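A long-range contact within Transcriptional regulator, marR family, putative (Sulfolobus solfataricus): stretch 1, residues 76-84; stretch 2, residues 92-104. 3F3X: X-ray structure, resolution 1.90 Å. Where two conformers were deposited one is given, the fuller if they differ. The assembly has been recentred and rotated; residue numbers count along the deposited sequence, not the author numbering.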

# COMPACT_ATOMS: atom_id res chain seq x y z
N ALA A 76 -14.49 21.64 -4.80
CA ALA A 76 -14.32 22.62 -5.86
C ALA A 76 -14.97 22.12 -7.14
O ALA A 76 -15.48 22.90 -7.95
N LYS A 77 -14.97 20.80 -7.32
CA LYS A 77 -15.56 20.16 -8.50
C LYS A 77 -17.06 19.95 -8.32
O LYS A 77 -17.73 19.45 -9.22
N GLY A 78 -17.58 20.31 -7.14
CA GLY A 78 -19.00 20.14 -6.88
C GLY A 78 -19.44 18.70 -6.67
O GLY A 78 -20.61 18.37 -6.84
N LEU A 79 -18.50 17.83 -6.28
CA LEU A 79 -18.82 16.43 -6.05
C LEU A 79 -19.22 16.16 -4.60
O LEU A 79 -19.93 15.21 -4.32
N VAL A 80 -18.74 17.00 -3.69
CA VAL A 80 -19.11 16.90 -2.28
C VAL A 80 -19.16 18.32 -1.75
O VAL A 80 -18.84 19.28 -2.47
N ARG A 81 -19.58 18.46 -0.50
CA ARG A 81 -19.61 19.76 0.13
C ARG A 81 -19.33 19.52 1.60
O ARG A 81 -19.59 18.42 2.11
N ARG A 82 -18.77 20.52 2.26
CA ARG A 82 -18.52 20.41 3.69
C ARG A 82 -19.61 21.21 4.38
O ARG A 82 -19.95 22.32 3.96
N ILE A 83 -20.20 20.63 5.42
CA ILE A 83 -21.23 21.30 6.20
C ILE A 83 -20.88 21.02 7.65
O ILE A 83 -20.07 20.14 7.94
N ARG A 84 -21.48 21.77 8.55
CA ARG A 84 -21.21 21.58 9.97
C ARG A 84 -22.18 20.55 10.51
O ARG A 84 -23.31 20.44 10.02
N VAL A 92 -16.70 19.02 11.19
CA VAL A 92 -16.87 19.20 9.75
C VAL A 92 -17.38 17.90 9.14
O VAL A 92 -16.78 16.84 9.33
N ILE A 93 -18.49 17.99 8.42
CA ILE A 93 -19.09 16.82 7.78
C ILE A 93 -19.00 16.95 6.27
O ILE A 93 -19.17 18.04 5.72
N VAL A 94 -18.73 15.83 5.60
CA VAL A 94 -18.63 15.80 4.15
C VAL A 94 -19.88 15.11 3.62
O VAL A 94 -20.17 13.97 3.97
N GLU A 95 -20.63 15.82 2.78
CA GLU A 95 -21.84 15.28 2.20
C GLU A 95 -21.66 15.19 0.70
O GLU A 95 -21.15 16.12 0.07
N ILE A 96 -22.07 14.06 0.12
CA ILE A 96 -21.94 13.88 -1.32
C ILE A 96 -23.06 14.66 -2.01
O ILE A 96 -24.12 14.88 -1.42
N THR A 97 -22.81 15.10 -3.24
CA THR A 97 -23.80 15.86 -4.00
C THR A 97 -24.36 14.93 -5.08
O THR A 97 -23.78 13.87 -5.37
N PRO A 98 -25.49 15.31 -5.70
CA PRO A 98 -26.06 14.46 -6.75
C PRO A 98 -25.03 14.19 -7.86
O PRO A 98 -24.96 13.08 -8.40
N LYS A 99 -24.24 15.20 -8.18
CA LYS A 99 -23.21 15.04 -9.21
C LYS A 99 -22.17 14.04 -8.72
O LYS A 99 -21.68 13.21 -9.48
N GLY A 100 -21.84 14.13 -7.43
CA GLY A 100 -20.89 13.21 -6.85
C GLY A 100 -21.37 11.77 -6.94
O GLY A 100 -20.58 10.87 -7.23
N ARG A 101 -22.66 11.54 -6.70
CA ARG A 101 -23.20 10.18 -6.77
C ARG A 101 -23.08 9.63 -8.19
O ARG A 101 -22.81 8.45 -8.39
N GLN A 102 -23.27 10.51 -9.17
CA GLN A 102 -23.18 10.10 -10.57
C GLN A 102 -21.73 9.77 -10.92
O GLN A 102 -21.46 8.77 -11.59
N VAL A 103 -20.79 10.59 -10.45
CA VAL A 103 -19.38 10.35 -10.72
C VAL A 103 -18.92 9.07 -10.03
O VAL A 103 -18.13 8.31 -10.58
N LEU A 104 -19.43 8.82 -8.82
CA LEU A 104 -19.06 7.61 -8.10
C LEU A 104 -19.45 6.36 -8.91
O LEU A 104 -18.69 5.39 -8.96

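The apolar centre starts at Leu-79, in the m, t rotamer: its CB points away from stretch 2, yet its end swings back, and CD2 lies 3.7 Å from CG of Lys-99 and 3.8 Å from CG2 of Val-103, tying the loop to the helix. Close approach here depends on Gly-100, whose CA sits 3.4 Å from O of Leu-79; a CB would run into that oxygen. Along the strand pair, side chains alternate between faces. On one, Val-80 (m) sets CB 3.8 Å from CG1 of Val-94 (t), and Arg-82 lays CG 3.6 Å from CG1 of Val-92 (t) before its end leads away. On the other, Ile-83 (p, t) brings CG1 within 3.9 Å of CB of Ile-93 (m, m).

Thr-97 (p), its CB directed toward stretch 1, opens the polar edge. Its OG1 donates to O of Gly-78 at 2.7 Å and accepts from N of Gly-100 at 3.0 Å, so one hydroxyl both caps the helix and fastens the loop. Lys-99, all t, extends NZ to O of Lys-77, 3.2 Å. Arg-81 curls back through p, t, p: NH1 forms a salt bridge with OE1 of Glu-95 at 3.0 Å, CG2 of Thr-97 covers one guanidinium face, and a water accepts from NH1 (3.1 Å) while donating to O of Ile-96 (2.8 Å).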

# COMPACT_ATOMS: atom_id res chain seq x y z
CB ALA A 76 -12.83 22.88 -6.09
CB LYS A 77 -14.92 18.80 -8.75
CG LYS A 77 -13.43 18.81 -9.00
CD LYS A 77 -12.92 17.38 -9.06
CE LYS A 77 -11.41 17.35 -9.18
NZ LYS A 77 -10.97 16.55 -10.35
CB LEU A 79 -17.64 15.55 -6.45
CG LEU A 79 -17.19 15.78 -7.90
CD1 LEU A 79 -16.11 14.77 -8.25
CD2 LEU A 79 -18.38 15.66 -8.85
CB VAL A 80 -18.06 16.12 -1.41
CG1 VAL A 80 -17.80 14.74 -1.97
CG2 VAL A 80 -16.76 16.94 -1.28
CB ARG A 81 -20.98 20.45 -0.02
CG ARG A 81 -22.12 19.86 0.80
CD ARG A 81 -23.33 20.79 0.79
NE ARG A 81 -23.81 21.05 -0.57
CZ ARG A 81 -24.52 20.19 -1.29
NH1 ARG A 81 -24.86 19.01 -0.78
NH2 ARG A 81 -24.85 20.48 -2.53
CB ARG A 82 -17.15 20.99 4.04
CG ARG A 82 -16.02 19.96 3.98
CD ARG A 82 -14.65 20.61 4.05
NE ARG A 82 -14.37 21.36 2.83
CZ ARG A 82 -13.15 21.68 2.41
NH1 ARG A 82 -12.08 21.34 3.11
NH2 ARG A 82 -13.01 22.33 1.26
CB ILE A 83 -22.65 20.76 5.90
CG1 ILE A 83 -22.66 19.23 6.01
CG2 ILE A 83 -23.11 21.24 4.52
CD1 ILE A 83 -24.03 18.62 5.83
CB ARG A 84 -21.39 22.89 10.72
CG ARG A 84 -20.39 23.98 10.34
CD ARG A 84 -20.81 25.31 10.94
NE ARG A 84 -22.04 25.81 10.33
CZ ARG A 84 -22.78 26.79 10.83
NH1 ARG A 84 -22.42 27.39 11.96
NH2 ARG A 84 -23.87 27.18 10.19
CB VAL A 92 -15.54 19.58 9.06
CG1 VAL A 92 -15.75 19.69 7.56
CG2 VAL A 92 -15.02 20.90 9.62
CB ILE A 93 -20.58 16.69 8.16
CG1 ILE A 93 -20.73 16.54 9.67
CG2 ILE A 93 -21.20 15.51 7.43
CD1 ILE A 93 -20.08 15.30 10.23
CB VAL A 94 -17.39 15.01 3.67
CG1 VAL A 94 -17.31 15.04 2.14
CG2 VAL A 94 -16.12 15.61 4.27
CB GLU A 95 -23.03 16.20 2.52
CG GLU A 95 -24.32 15.82 1.80
CD GLU A 95 -25.46 16.79 2.08
OE1 GLU A 95 -25.21 18.02 2.04
OE2 GLU A 95 -26.59 16.33 2.32
CB ILE A 96 -22.01 12.37 -1.69
CG1 ILE A 96 -21.40 12.14 -3.08
CG2 ILE A 96 -23.47 11.88 -1.68
CD1 ILE A 96 -21.26 10.67 -3.45
CB THR A 97 -23.16 17.05 -4.72
OG1 THR A 97 -22.28 16.57 -5.73
CG2 THR A 97 -22.38 17.93 -3.74
CB PRO A 98 -27.25 15.28 -7.24
CG PRO A 98 -27.72 15.93 -5.96
CD PRO A 98 -26.41 16.40 -5.34
CB LYS A 99 -22.54 16.39 -9.50
CG LYS A 99 -21.51 16.33 -10.62
CD LYS A 99 -20.91 17.70 -10.86
CE LYS A 99 -19.81 17.65 -11.90
NZ LYS A 99 -19.17 18.99 -12.06
CB ARG A 101 -24.67 10.16 -6.33
CG ARG A 101 -24.88 10.43 -4.85
CD ARG A 101 -26.33 10.20 -4.44
NE ARG A 101 -26.59 10.58 -3.05
CZ ARG A 101 -26.34 9.81 -1.99
NH1 ARG A 101 -25.82 8.59 -2.14
NH2 ARG A 101 -26.61 10.26 -0.78
CB GLN A 102 -23.71 11.22 -11.46
CG GLN A 102 -23.44 11.03 -12.95
CD GLN A 102 -24.20 12.03 -13.81
OE1 GLN A 102 -24.27 13.22 -13.48
NE2 GLN A 102 -24.77 11.55 -14.91
CB VAL A 103 -18.51 11.55 -10.26
CG1 VAL A 103 -17.04 11.18 -10.31
CG2 VAL A 103 -18.76 12.73 -11.19
CB LEU A 104 -19.75 7.56 -6.74
CG LEU A 104 -19.63 6.23 -6.00
CD1 LEU A 104 -18.15 5.86 -5.79
CD2 LEU A 104 -20.33 6.33 -4.65
O HOH W 1 -26.36 16.51 -1.70